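Local coordinates for alginate lyase (Bacteroides ovatus, PDB 3NNB), which probably breaks down the polyuronate alginate by beta-elimination, as polysaccharide lyases do, at residues 173-178 with 197-202; 103-108 with 168-173; 326-329 with 335-338; 266-271 with 275-280. All coordinates share one frame; numbering follows the deposited sequence. Where two conformers were deposited one is given.

Contact 1 of 4, residues 173-178 with 197-202; sequences EMIDAM and EWFTQL
Asp176 OD2, gripped by the backbone N atoms of Ile8 and Tyr9, ties helix 171-180 to the N-terminal chain, and the same helix turns Met174, Ile175 and Met178 to the Phe199 ring. No hydrogen bond crosses here; three carbon tips gather on one ring instead. Ile175 CD1 lies over one face, 4.1 Å from the ring centroid and offset toward the rim, a CH-pi contact. The opposite face is covered by Trp198 CE3, over the ring centre, from the residue next to it in sequence. Phe199 is thus held between a methyl group and an indole.

Helices 171-180 and 189-208 follow one another and pair antiparallel, as expected of the helical hairpins that build the (alpha/alpha) toroid of the six-hairpin clan. The short segments run at 156°, yet their axes stay 13.6 Å apart, and the gap is bridged by long side chains from both helices. Both methionines are selenomethionines. Each bends at its last torsion, in opposite senses (72° in Met174, -64° in Met178). Met174 CE thereby comes to the ring edge, 4.1 Å from Phe199 CZ, while Met178 CE approaches obliquely, 4.2 Å from Phe199 CE2. From helix 221-236, Tyr233 meets the Phe199 ring and also touches Ile175.

Contact 2 of 4, residues 103-108 with 168-173; sequences DMSKAV and IYSFTE
Ser105 and Ser170 join hydroxyl to hydroxyl, Ser105 OG lying 2.7 Å from Ser170 OG in a short hydrogen bond in which either could be the donor. One water adds a second bridge: it sits 2.8 Å from Ser105 OG and donates a hydrogen bond to Ser170 O at 3.1 Å. Ser105 OG is therefore held by two partners, while Ser170 takes part through both its side chain and its carbonyl. The same Ser105 oxygen also stands at the edge of the Phe171 ring, close to its plane. Beside this polar pair the contact turns apolar. The selenomethionine Met104, bent at its second and third torsions, crosses Phe171 at about a right angle and brings its CE to 3.7 Å from Phe171 CE1.

The next shell fixes these groups. Ile168 CB lies over one face of the Phe171 ring, and Tyr233 of helix 221-236 touches that side chain too. Ser170 OG stands between its own backbone N and carbonyl carbon, a setting (chi1 69°) that points the hydroxyl across to Ser105. Behind it, Tyr169 O accepts twice from one residue: from Thr172 OG1 at 2.8 Å, nearly straight on at a C=O...donor angle of 162°, and from Thr172 N at 3.0 Å. Phe171 N bonds to Ile168 O at 2.9 Å, closing a type I beta turn from Ile168 to Phe171. The turn leads into helix 171-180, whose start is thereby packed on helix 98-118, helix on helix as in the (alpha/alpha) toroid probable for a member of the six-hairpin clan.

Contact 3 of 4, residues 326-329 with 335-338; sequences SEWP and EWDK
In Trp328 and Trp336 alike CG stands anti to the backbone N (chi1 171° in Trp328), an extended setting that carries each indole out from its own segment until the two meet. The contact packs the loop after helix 310-317 on the first turn of helix 336-351, in a fold that is probably the (alpha/alpha) toroid of the six-hairpin clan: Trp336 lies in that first turn, with Glu335 at the N-cap position, and Trp328 comes from the chain just before it. The rings neither stack nor meet edge-to-face. The five-membered ring of Trp328 and the six-membered ring of Trp336 have centroids 5.4 Å apart and planes inclined at 56°. The far corner of Trp336 does the touching, with CH2 lying 3.7 Å from Trp328 CB and CZ3 reaching 3.7 Å from Trp328 CD1.

Tyr320 and Tyr330 both meet Trp328 in T-shaped pairs, and its NE1 makes a weak hydrogen bond to Gln331 O. Leu275 of helix 274-293 touches both indoles. With an alanine in place of Trp336, Trp328 CB and CD1 would probably lose their cover from that corner, leaving a gap between the loop and the helix start.

At the outer ends, polar groups are paired locally. Ser326 OG donates to the anti lone pair of Glu327 OE2 at 2.7 Å. One turn into the helix, Lys338 reaches back in a salt bridge, its NZ 3.1 Å from Glu335 OE2 and approaching from above the carboxylate plane, 68° out of it.

Contact 4 of 4, residues 266-271 with 275-280; sequences PLELAR and LGYTIF
Arg271 meets Tyr277 at its root and again at its tip, the two side chains crossing at a slant. Its CB and CG both pack against Tyr277 CD2, CB at 3.9 Å. Bends at the second and third torsions (-60° and -66°) then fold the chain over the ring, and CZ comes 3.8 Å from Tyr277 CE2. There the guanidinium lies flat on the phenol, planes 24° apart and centres 4.2 Å apart, a stacked cation-pi pair with NH1 over the ring centre. NH2 ends 3.6 Å from Tyr277 OH; its firm polar partners are Asp86 OD1, in a salt bridge, and O5 of a citrate. Citrate is probably from the crystallisation liquor, though such molecules often mark pockets, and one for an acidic sugar would be consistent with an alginate lyase.

Glu268 meets the base of the same tyrosine. Its chain is bent at the second torsion and crosses Tyr277 at about a right angle, bringing OE1 to 3.3 Å from Tyr277 CB, while OE2 is held by Asn221 N. A leucine at Tyr277 would probably leave the Arg271 guanidinium without its flat support and Tyr69 OH without its hydroxyl partner. Next along the two helices, Leu269 CD2 touches Thr278 OG1 at 3.4 Å; that hydroxyl is itself bonded to Ala274 O, one turn back.

The short helix 266-269 is thus folded back against the start of helix 274-293. Asn221, opening helix 221-236, touches Arg271 and Tyr277; Leu269 reaches Phe316 of helix 310-317; and Tyr69 and Asp86 come from beside the small strands 70-71 and 83-84.

In the fold
The four contacts form two touching pairs. Contacts 1 and 2 share helix 171-180 and have centres about 10 Å apart; Phe199 of the first rests on Phe171 of the second, and the selenium atoms of Met174 and Met104 are in packing contact. Both are buried, one wholly apolar, the other mixing packing with a hydroxyl pair and a water. Contacts 3 and 4 lie across the chain's centre from contact 1 and meet at Leu275 and Leu269, Leu275 touching both tryptophans of contact 3. Contact 3, farthest out and only partly buried, joins a loop to a helix start through aromatic packing, whereas contact 4, mostly buried, carries charge beside a citrate-bearing pocket.

Contact 1 of 4, residues 173-178 with 197-202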
loop_
_atom_site.group_PDB
_atom_site.type_symbol
_atom_site.label_atom_id
_atom_site.label_comp_id
_atom_site.label_asym_id
_atom_site.label_seq_id
_atom_site.Cartn_x
_atom_site.Cartn_y
_atom_site.Cartn_z
ATOM N N GLU A 173 3.189 -2.474 -4.308
ATOM C CA GLU A 173 2.456 -3.144 -5.348
ATOM C C GLU A 173 2.881 -2.694 -6.751
ATOM O O GLU A 173 3.040 -3.513 -7.650
ATOM C CB GLU A 173 0.943 -2.894 -5.151
ATOM C CG GLU A 173 0.093 -3.560 -6.144
ATOM C CD GLU A 173 -1.415 -3.469 -5.829
ATOM O OE1 GLU A 173 -1.772 -2.698 -4.928
ATOM O OE2 GLU A 173 -2.193 -4.136 -6.568
HETATM N N MSE A 174 3.077 -1.379 -6.932
HETATM C CA MSE A 174 3.557 -0.854 -8.201
HETATM C C MSE A 174 4.824 -1.548 -8.705
HETATM O O MSE A 174 4.968 -1.805 -9.885
HETATM C CB MSE A 174 3.800 0.647 -8.080
HETATM C CG MSE A 174 3.973 1.298 -9.416
HETATM SE SE MSE A 174 4.531 3.153 -9.322
HETATM C CE MSE A 174 6.313 2.810 -8.758
ATOM N N ILE A 175 5.725 -1.867 -7.780
ATOM C CA ILE A 175 6.972 -2.524 -8.138
ATOM C C ILE A 175 6.661 -3.890 -8.773
ATOM O O ILE A 175 7.279 -4.252 -9.778
ATOM C CB ILE A 175 7.905 -2.676 -6.933
ATOM C CG1 ILE A 175 8.626 -1.332 -6.693
ATOM C CG2 ILE A 175 8.888 -3.868 -7.151
ATOM C CD1 ILE A 175 9.310 -1.238 -5.292
ATOM N N ASP A 176 5.712 -4.626 -8.205
ATOM C CA ASP A 176 5.308 -5.909 -8.805
ATOM C C ASP A 176 4.752 -5.713 -10.213
ATOM O O ASP A 176 5.059 -6.518 -11.135
ATOM C CB ASP A 176 4.321 -6.677 -7.946
ATOM C CG ASP A 176 4.963 -7.351 -6.753
ATOM O OD1 ASP A 176 6.212 -7.342 -6.620
ATOM O OD2 ASP A 176 4.194 -7.867 -5.941
ATOM N N ALA A 177 3.976 -4.661 -10.412
ATOM C CA ALA A 177 3.425 -4.366 -11.757
ATOM C C ALA A 177 4.563 -4.036 -12.725
ATOM O O ALA A 177 4.511 -4.444 -13.890
ATOM C CB ALA A 177 2.408 -3.228 -11.674
HETATM N N MSE A 178 5.596 -3.316 -12.271
HETATM C CA MSE A 178 6.786 -3.048 -13.113
HETATM C C MSE A 178 7.515 -4.349 -13.486
HETATM O O MSE A 178 7.855 -4.594 -14.659
HETATM C CB MSE A 178 7.744 -2.049 -12.480
HETATM C CG MSE A 178 7.100 -0.686 -12.270
HETATM SE SE MSE A 178 8.358 0.722 -11.873
HETATM C CE MSE A 178 8.986 0.039 -10.202
ATOM N N GLU A 197 17.478 2.936 -9.685
ATOM C CA GLU A 197 18.306 4.025 -9.134
ATOM C C GLU A 197 17.471 4.965 -8.255
ATOM O O GLU A 197 17.908 5.369 -7.194
ATOM C CB GLU A 197 19.031 4.802 -10.240
ATOM C CG GLU A 197 20.243 4.031 -10.807
ATOM C CD GLU A 197 20.990 4.752 -11.922
ATOM O OE1 GLU A 197 20.557 5.834 -12.340
ATOM O OE2 GLU A 197 22.022 4.216 -12.372
ATOM N N TRP A 198 16.249 5.282 -8.692
ATOM C CA TRP A 198 15.346 6.105 -7.864
ATOM C C TRP A 198 15.051 5.425 -6.526
ATOM O O TRP A 198 15.201 6.040 -5.460
ATOM C CB TRP A 198 14.047 6.409 -8.615
ATOM C CG TRP A 198 13.224 7.486 -7.974
ATOM C CD1 TRP A 198 13.207 8.811 -8.335
ATOM C CD2 TRP A 198 12.256 7.348 -6.930
ATOM N NE1 TRP A 198 12.341 9.497 -7.561
ATOM C CE2 TRP A 198 11.729 8.635 -6.693
ATOM C CE3 TRP A 198 11.771 6.275 -6.193
ATOM C CZ2 TRP A 198 10.773 8.879 -5.740
ATOM C CZ3 TRP A 198 10.817 6.520 -5.245
ATOM C CH2 TRP A 198 10.323 7.818 -5.029
ATOM N N PHE A 199 14.675 4.138 -6.561
ATOM C CA PHE A 199 14.348 3.417 -5.340
ATOM C C PHE A 199 15.612 3.224 -4.485
ATOM O O PHE A 199 15.517 3.154 -3.286
ATOM C CB PHE A 199 13.637 2.086 -5.640
ATOM C CG PHE A 199 12.153 2.250 -5.808
ATOM C CD1 PHE A 199 11.323 2.343 -4.681
ATOM C CD2 PHE A 199 11.578 2.431 -7.088
ATOM C CE1 PHE A 199 9.981 2.554 -4.814
ATOM C CE2 PHE A 199 10.225 2.651 -7.198
ATOM C CZ PHE A 199 9.422 2.714 -6.057
ATOM N N THR A 200 16.789 3.121 -5.098
ATOM C CA THR A 200 18.053 2.976 -4.325
ATOM C C THR A 200 18.258 4.245 -3.505
ATOM O O THR A 200 18.580 4.170 -2.325
ATOM C CB THR A 200 19.255 2.733 -5.245
ATOM O OG1 THR A 200 19.135 1.451 -5.905
ATOM C CG2 THR A 200 20.548 2.814 -4.474
ATOM N N GLN A 201 18.045 5.409 -4.137
ATOM C CA GLN A 201 18.143 6.681 -3.464
ATOM C C GLN A 201 17.103 6.867 -2.388
ATOM O O GLN A 201 17.382 7.348 -1.297
ATOM C CB GLN A 201 18.107 7.818 -4.438
ATOM C CG GLN A 201 19.361 7.916 -5.260
ATOM C CD GLN A 201 19.267 9.088 -6.237
ATOM O OE1 GLN A 201 18.684 8.970 -7.289
ATOM N NE2 GLN A 201 19.819 10.213 -5.861
ATOM N N LEU A 202 15.880 6.457 -2.662
ATOM C CA LEU A 202 14.853 6.480 -1.624
ATOM C C LEU A 202 15.232 5.652 -0.399
ATOM O O LEU A 202 15.072 6.108 0.722
ATOM C CB LEU A 202 13.519 5.990 -2.195
ATOM C CG LEU A 202 12.359 5.975 -1.196
ATOM C CD1 LEU A 202 11.980 7.409 -0.702
ATOM C CD2 LEU A 202 11.149 5.219 -1.708
#

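Contact 2 of 4, residues 103-108 with 168-173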
loop_
_atom_site.group_PDB
_atom_site.type_symbol
_atom_site.label_atom_id
_atom_site.label_comp_id
_atom_site.label_asym_id
_atom_site.label_seq_id
_atom_site.Cartn_x
_atom_site.Cartn_y
_atom_site.Cartn_z
ATOM N N ASP A 103 -2.925 8.658 -8.330
ATOM C CA ASP A 103 -3.437 8.424 -9.691
ATOM C C ASP A 103 -2.362 7.731 -10.528
ATOM O O ASP A 103 -2.661 6.816 -11.303
ATOM C CB ASP A 103 -3.793 9.730 -10.394
ATOM C CG ASP A 103 -5.095 10.335 -9.901
ATOM O OD1 ASP A 103 -5.888 9.656 -9.233
ATOM O OD2 ASP A 103 -5.269 11.523 -10.208
HETATM N N MSE A 104 -1.120 8.210 -10.397
HETATM C CA MSE A 104 0.022 7.653 -11.135
HETATM C C MSE A 104 0.265 6.205 -10.748
HETATM O O MSE A 104 0.351 5.316 -11.592
HETATM C CB MSE A 104 1.269 8.525 -10.896
HETATM C CG MSE A 104 2.577 8.085 -11.640
HETATM SE SE MSE A 104 3.456 6.567 -10.837
HETATM C CE MSE A 104 3.798 7.311 -9.083
ATOM N N SER A 105 0.358 5.960 -9.447
ATOM C CA SER A 105 0.639 4.624 -8.945
ATOM C C SER A 105 -0.445 3.615 -9.355
ATOM O O SER A 105 -0.171 2.478 -9.793
ATOM C CB SER A 105 0.773 4.699 -7.419
ATOM O OG SER A 105 0.941 3.417 -6.873
ATOM N N LYS A 106 -1.693 4.023 -9.208
ATOM C CA LYS A 106 -2.818 3.188 -9.622
ATOM C C LYS A 106 -2.787 2.910 -11.111
ATOM O O LYS A 106 -3.047 1.793 -11.552
ATOM C CB LYS A 106 -4.139 3.810 -9.223
ATOM C CG LYS A 106 -4.357 3.773 -7.747
ATOM C CD LYS A 106 -5.777 4.260 -7.392
ATOM C CE LYS A 106 -5.857 5.733 -7.143
ATOM N NZ LYS A 106 -7.069 6.032 -6.315
ATOM N N ALA A 107 -2.470 3.929 -11.895
ATOM C CA ALA A 107 -2.414 3.775 -13.368
ATOM C C ALA A 107 -1.313 2.815 -13.803
ATOM O O ALA A 107 -1.516 1.970 -14.666
ATOM C CB ALA A 107 -2.238 5.164 -14.056
ATOM N N VAL A 108 -0.143 2.924 -13.204
ATOM C CA VAL A 108 0.970 2.067 -13.572
ATOM C C VAL A 108 0.651 0.635 -13.193
ATOM O O VAL A 108 0.953 -0.291 -13.953
ATOM C CB VAL A 108 2.273 2.550 -12.913
ATOM C CG1 VAL A 108 3.350 1.483 -13.002
ATOM C CG2 VAL A 108 2.732 3.912 -13.592
ATOM N N ILE A 168 3.339 6.660 0.119
ATOM C CA ILE A 168 3.897 5.897 -0.987
ATOM C C ILE A 168 3.778 4.411 -0.808
ATOM O O ILE A 168 4.406 3.645 -1.512
ATOM C CB ILE A 168 5.383 6.277 -1.271
ATOM C CG1 ILE A 168 6.305 6.099 -0.056
ATOM C CG2 ILE A 168 5.442 7.693 -1.852
ATOM C CD1 ILE A 168 7.821 5.913 -0.459
ATOM N N TYR A 169 2.972 3.969 0.172
ATOM C CA TYR A 169 2.870 2.534 0.455
ATOM C C TYR A 169 2.492 1.718 -0.818
ATOM O O TYR A 169 2.973 0.594 -0.986
ATOM C CB TYR A 169 1.871 2.248 1.559
ATOM C CG TYR A 169 1.907 0.790 2.000
ATOM C CD1 TYR A 169 2.796 0.384 2.982
ATOM C CD2 TYR A 169 1.101 -0.177 1.396
ATOM C CE1 TYR A 169 2.877 -0.939 3.367
ATOM C CE2 TYR A 169 1.171 -1.504 1.780
ATOM C CZ TYR A 169 2.073 -1.871 2.772
ATOM O OH TYR A 169 2.151 -3.221 3.137
ATOM N N SER A 170 1.645 2.275 -1.683
ATOM C CA SER A 170 1.265 1.604 -2.930
ATOM C C SER A 170 2.437 1.308 -3.890
ATOM O O SER A 170 2.285 0.480 -4.801
ATOM C CB SER A 170 0.161 2.357 -3.681
ATOM O OG SER A 170 0.635 3.571 -4.194
ATOM N N PHE A 171 3.612 1.914 -3.665
ATOM C CA PHE A 171 4.771 1.577 -4.467
ATOM C C PHE A 171 5.170 0.110 -4.272
ATOM O O PHE A 171 5.799 -0.499 -5.146
ATOM C CB PHE A 171 5.949 2.494 -4.151
ATOM C CG PHE A 171 5.835 3.889 -4.690
ATOM C CD1 PHE A 171 4.712 4.374 -5.363
ATOM C CD2 PHE A 171 6.890 4.760 -4.472
ATOM C CE1 PHE A 171 4.686 5.697 -5.855
ATOM C CE2 PHE A 171 6.848 6.049 -4.953
ATOM C CZ PHE A 171 5.743 6.514 -5.647
ATOM N N THR A 172 4.790 -0.476 -3.142
ATOM C CA THR A 172 5.068 -1.902 -2.896
ATOM C C THR A 172 4.435 -2.769 -3.977
ATOM O O THR A 172 5.088 -3.669 -4.540
ATOM C CB THR A 172 4.640 -2.346 -1.493
ATOM O OG1 THR A 172 3.231 -2.148 -1.314
ATOM C CG2 THR A 172 5.522 -1.640 -0.404
ATOM N N GLU A 173 3.189 -2.474 -4.308
ATOM C CA GLU A 173 2.456 -3.144 -5.348
ATOM C C GLU A 173 2.881 -2.694 -6.751
ATOM O O GLU A 173 3.040 -3.513 -7.650
ATOM C CB GLU A 173 0.943 -2.894 -5.151
ATOM C CG GLU A 173 0.093 -3.560 -6.144
ATOM C CD GLU A 173 -1.415 -3.469 -5.829
ATOM O OE1 GLU A 173 -1.772 -2.698 -4.928
ATOM O OE2 GLU A 173 -2.193 -4.136 -6.568
HETATM O O HOH W 1 0.099 0.733 -6.919
#

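Contact 3 of 4, residues 326-329 with 335-338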
loop_
_atom_site.group_PDB
_atom_site.type_symbol
_atom_site.label_atom_id
_atom_site.label_comp_id
_atom_site.label_asym_id
_atom_site.label_seq_id
_atom_site.Cartn_x
_atom_site.Cartn_y
_atom_site.Cartn_z
ATOM N N SER A 326 -23.660 -2.388 15.672
ATOM C CA SER A 326 -24.053 -2.328 17.075
ATOM C C SER A 326 -23.221 -3.193 17.984
ATOM O O SER A 326 -23.055 -2.855 19.174
ATOM C CB SER A 326 -25.531 -2.725 17.238
ATOM O OG SER A 326 -25.806 -4.041 16.830
ATOM N N GLU A 327 -22.653 -4.267 17.426
ATOM C CA GLU A 327 -21.964 -5.261 18.257
ATOM C C GLU A 327 -20.455 -4.994 18.343
ATOM O O GLU A 327 -19.760 -5.630 19.124
ATOM C CB GLU A 327 -22.240 -6.653 17.719
ATOM C CG GLU A 327 -23.750 -6.994 17.636
ATOM C CD GLU A 327 -24.479 -6.645 18.891
ATOM O OE1 GLU A 327 -24.251 -7.313 19.945
ATOM O OE2 GLU A 327 -25.253 -5.656 18.872
ATOM N N TRP A 328 -19.962 -4.098 17.484
ATOM C CA TRP A 328 -18.553 -3.692 17.457
ATOM C C TRP A 328 -18.320 -2.602 18.511
ATOM O O TRP A 328 -18.808 -1.482 18.384
ATOM C CB TRP A 328 -18.241 -3.141 16.045
ATOM C CG TRP A 328 -16.932 -2.491 15.853
ATOM C CD1 TRP A 328 -16.733 -1.182 15.551
ATOM C CD2 TRP A 328 -15.649 -3.120 15.791
ATOM N NE1 TRP A 328 -15.392 -0.927 15.371
ATOM C CE2 TRP A 328 -14.698 -2.105 15.511
ATOM C CE3 TRP A 328 -15.199 -4.425 15.970
ATOM C CZ2 TRP A 328 -13.332 -2.364 15.423
ATOM C CZ3 TRP A 328 -13.835 -4.670 15.885
ATOM C CH2 TRP A 328 -12.921 -3.642 15.600
ATOM N N PRO A 329 -17.575 -2.935 19.583
ATOM C CA PRO A 329 -17.460 -2.044 20.723
ATOM C C PRO A 329 -16.326 -0.998 20.628
ATOM O O PRO A 329 -15.739 -0.631 21.633
ATOM C CB PRO A 329 -17.237 -3.024 21.874
ATOM C CG PRO A 329 -16.399 -4.142 21.222
ATOM C CD PRO A 329 -16.914 -4.244 19.830
ATOM N N GLU A 335 -17.665 4.095 6.333
ATOM C CA GLU A 335 -17.176 2.934 5.580
ATOM C C GLU A 335 -17.409 1.564 6.234
ATOM O O GLU A 335 -16.631 0.648 5.991
ATOM C CB GLU A 335 -15.682 3.130 5.308
ATOM C CG GLU A 335 -15.374 4.299 4.414
ATOM C CD GLU A 335 -13.877 4.585 4.207
ATOM O OE1 GLU A 335 -13.003 4.213 5.018
ATOM O OE2 GLU A 335 -13.562 5.193 3.174
ATOM N N TRP A 336 -18.466 1.411 7.035
ATOM C CA TRP A 336 -18.751 0.107 7.653
ATOM C C TRP A 336 -18.852 -1.016 6.637
ATOM O O TRP A 336 -18.164 -2.002 6.735
ATOM C CB TRP A 336 -20.020 0.174 8.520
ATOM C CG TRP A 336 -20.278 -1.132 9.171
ATOM C CD1 TRP A 336 -21.165 -2.085 8.746
ATOM C CD2 TRP A 336 -19.617 -1.675 10.315
ATOM N NE1 TRP A 336 -21.085 -3.199 9.553
ATOM C CE2 TRP A 336 -20.159 -2.953 10.541
ATOM C CE3 TRP A 336 -18.656 -1.189 11.200
ATOM C CZ2 TRP A 336 -19.750 -3.758 11.599
ATOM C CZ3 TRP A 336 -18.229 -2.007 12.233
ATOM C CH2 TRP A 336 -18.795 -3.285 12.422
ATOM N N ASP A 337 -19.752 -0.886 5.654
ATOM C CA ASP A 337 -19.920 -1.960 4.674
ATOM C C ASP A 337 -18.668 -2.208 3.860
ATOM O O ASP A 337 -18.276 -3.370 3.593
ATOM C CB ASP A 337 -21.093 -1.628 3.738
ATOM C CG ASP A 337 -22.426 -1.673 4.414
ATOM O OD1 ASP A 337 -22.559 -2.216 5.512
ATOM O OD2 ASP A 337 -23.371 -1.180 3.793
ATOM N N LYS A 338 -17.998 -1.142 3.438
ATOM C CA LYS A 338 -16.723 -1.276 2.719
ATOM C C LYS A 338 -15.688 -2.092 3.507
ATOM O O LYS A 338 -15.014 -2.944 2.925
ATOM C CB LYS A 338 -16.179 0.107 2.371
ATOM C CG LYS A 338 -14.888 0.157 1.664
ATOM C CD LYS A 338 -14.412 1.642 1.545
ATOM C CE LYS A 338 -13.008 1.725 0.987
ATOM N NZ LYS A 338 -12.379 3.059 1.233
#

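Contact 4 of 4, residues 266-271 with 275-280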
loop_
_atom_site.group_PDB
_atom_site.type_symbol
_atom_site.label_atom_id
_atom_site.label_comp_id
_atom_site.label_asym_id
_atom_site.label_seq_id
_atom_site.Cartn_x
_atom_site.Cartn_y
_atom_site.Cartn_z
ATOM N N PRO A 266 -4.261 -2.497 20.152
ATOM C CA PRO A 266 -4.862 -1.372 20.880
ATOM C C PRO A 266 -4.674 -0.009 20.242
ATOM O O PRO A 266 -5.556 0.845 20.411
ATOM C CB PRO A 266 -4.173 -1.419 22.261
ATOM C CG PRO A 266 -3.110 -2.411 22.176
ATOM C CD PRO A 266 -3.372 -3.291 20.995
ATOM N N LEU A 267 -3.547 0.228 19.574
ATOM C CA LEU A 267 -3.323 1.550 18.984
ATOM C C LEU A 267 -4.208 1.800 17.763
ATOM O O LEU A 267 -4.473 2.960 17.425
ATOM C CB LEU A 267 -1.860 1.771 18.626
ATOM C CG LEU A 267 -0.883 1.702 19.802
ATOM C CD1 LEU A 267 0.606 1.752 19.340
ATOM C CD2 LEU A 267 -1.209 2.816 20.850
ATOM N N GLU A 268 -4.644 0.721 17.107
ATOM C CA GLU A 268 -5.615 0.812 16.027
ATOM C C GLU A 268 -7.052 0.872 16.572
ATOM O O GLU A 268 -7.895 1.578 16.038
ATOM C CB GLU A 268 -5.462 -0.353 15.069
ATOM C CG GLU A 268 -4.002 -0.647 14.656
ATOM C CD GLU A 268 -3.265 0.566 14.147
ATOM O OE1 GLU A 268 -3.915 1.490 13.562
ATOM O OE2 GLU A 268 -2.026 0.613 14.377
ATOM N N LEU A 269 -7.351 0.130 17.642
ATOM C CA LEU A 269 -8.717 0.114 18.195
ATOM C C LEU A 269 -9.109 1.441 18.848
ATOM O O LEU A 269 -10.296 1.676 19.073
ATOM C CB LEU A 269 -8.865 -1.043 19.212
ATOM C CG LEU A 269 -8.766 -2.441 18.555
ATOM C CD1 LEU A 269 -8.732 -3.574 19.630
ATOM C CD2 LEU A 269 -9.931 -2.631 17.531
ATOM N N ALA A 270 -8.122 2.274 19.165
ATOM C CA ALA A 270 -8.403 3.587 19.771
ATOM C C ALA A 270 -8.840 4.608 18.720
ATOM O O ALA A 270 -9.254 5.722 19.084
ATOM C CB ALA A 270 -7.184 4.110 20.490
ATOM N N ARG A 271 -8.718 4.277 17.441
ATOM C CA ARG A 271 -9.031 5.244 16.377
ATOM C C ARG A 271 -10.515 5.412 16.100
ATOM O O ARG A 271 -11.329 4.542 16.430
ATOM C CB ARG A 271 -8.336 4.827 15.085
ATOM C CG ARG A 271 -6.794 4.635 15.235
ATOM C CD ARG A 271 -6.062 5.891 15.679
ATOM N NE ARG A 271 -6.152 6.906 14.649
ATOM C CZ ARG A 271 -5.344 6.992 13.599
ATOM N NH1 ARG A 271 -4.352 6.105 13.406
ATOM N NH2 ARG A 271 -5.533 7.958 12.705
ATOM N N LEU A 275 -12.170 -0.282 13.006
ATOM C CA LEU A 275 -12.250 -1.476 12.171
ATOM C C LEU A 275 -11.337 -1.274 10.947
ATOM O O LEU A 275 -10.589 -2.176 10.548
ATOM C CB LEU A 275 -13.669 -1.742 11.743
ATOM C CG LEU A 275 -13.899 -2.962 10.867
ATOM C CD1 LEU A 275 -13.482 -4.232 11.591
ATOM C CD2 LEU A 275 -15.406 -3.075 10.378
ATOM N N GLY A 276 -11.393 -0.092 10.361
ATOM C CA GLY A 276 -10.542 0.222 9.217
ATOM C C GLY A 276 -9.051 0.088 9.480
ATOM O O GLY A 276 -8.347 -0.522 8.690
ATOM N N TYR A 277 -8.580 0.612 10.595
ATOM C CA TYR A 277 -7.169 0.524 10.920
ATOM C C TYR A 277 -6.738 -0.904 11.337
ATOM O O TYR A 277 -5.592 -1.303 11.079
ATOM C CB TYR A 277 -6.780 1.571 11.974
ATOM C CG TYR A 277 -6.482 2.907 11.340
ATOM C CD1 TYR A 277 -5.380 3.065 10.536
ATOM C CD2 TYR A 277 -7.385 3.985 11.419
ATOM C CE1 TYR A 277 -5.105 4.283 9.905
ATOM C CE2 TYR A 277 -7.106 5.211 10.773
ATOM C CZ TYR A 277 -5.962 5.350 10.045
ATOM O OH TYR A 277 -5.707 6.534 9.372
ATOM N N THR A 278 -7.618 -1.630 12.025
ATOM C CA THR A 278 -7.340 -3.040 12.350
ATOM C C THR A 278 -7.079 -3.789 11.027
ATOM O O THR A 278 -6.122 -4.565 10.898
ATOM C CB THR A 278 -8.519 -3.673 13.080
ATOM O OG1 THR A 278 -8.606 -3.143 14.419
ATOM C CG2 THR A 278 -8.391 -5.216 13.151
ATOM N N ILE A 279 -7.927 -3.553 10.048
ATOM C CA ILE A 279 -7.790 -4.206 8.729
ATOM C C ILE A 279 -6.565 -3.701 7.923
ATOM O O ILE A 279 -5.875 -4.473 7.308
ATOM C CB ILE A 279 -9.115 -4.034 7.912
ATOM C CG1 ILE A 279 -10.231 -4.831 8.581
ATOM C CG2 ILE A 279 -8.915 -4.421 6.428
ATOM C CD1 ILE A 279 -11.632 -4.532 8.024
ATOM N N PHE A 280 -6.343 -2.397 7.945
ATOM C CA PHE A 280 -5.181 -1.754 7.301
ATOM C C PHE A 280 -3.902 -2.418 7.786
ATOM O O PHE A 280 -3.060 -2.848 6.972
ATOM C CB PHE A 280 -5.209 -0.286 7.708
ATOM C CG PHE A 280 -4.259 0.653 6.953
ATOM C CD1 PHE A 280 -4.406 0.905 5.604
ATOM C CD2 PHE A 280 -3.290 1.364 7.655
ATOM C CE1 PHE A 280 -3.590 1.848 4.961
ATOM C CE2 PHE A 280 -2.477 2.281 7.027
ATOM C CZ PHE A 280 -2.627 2.530 5.691
#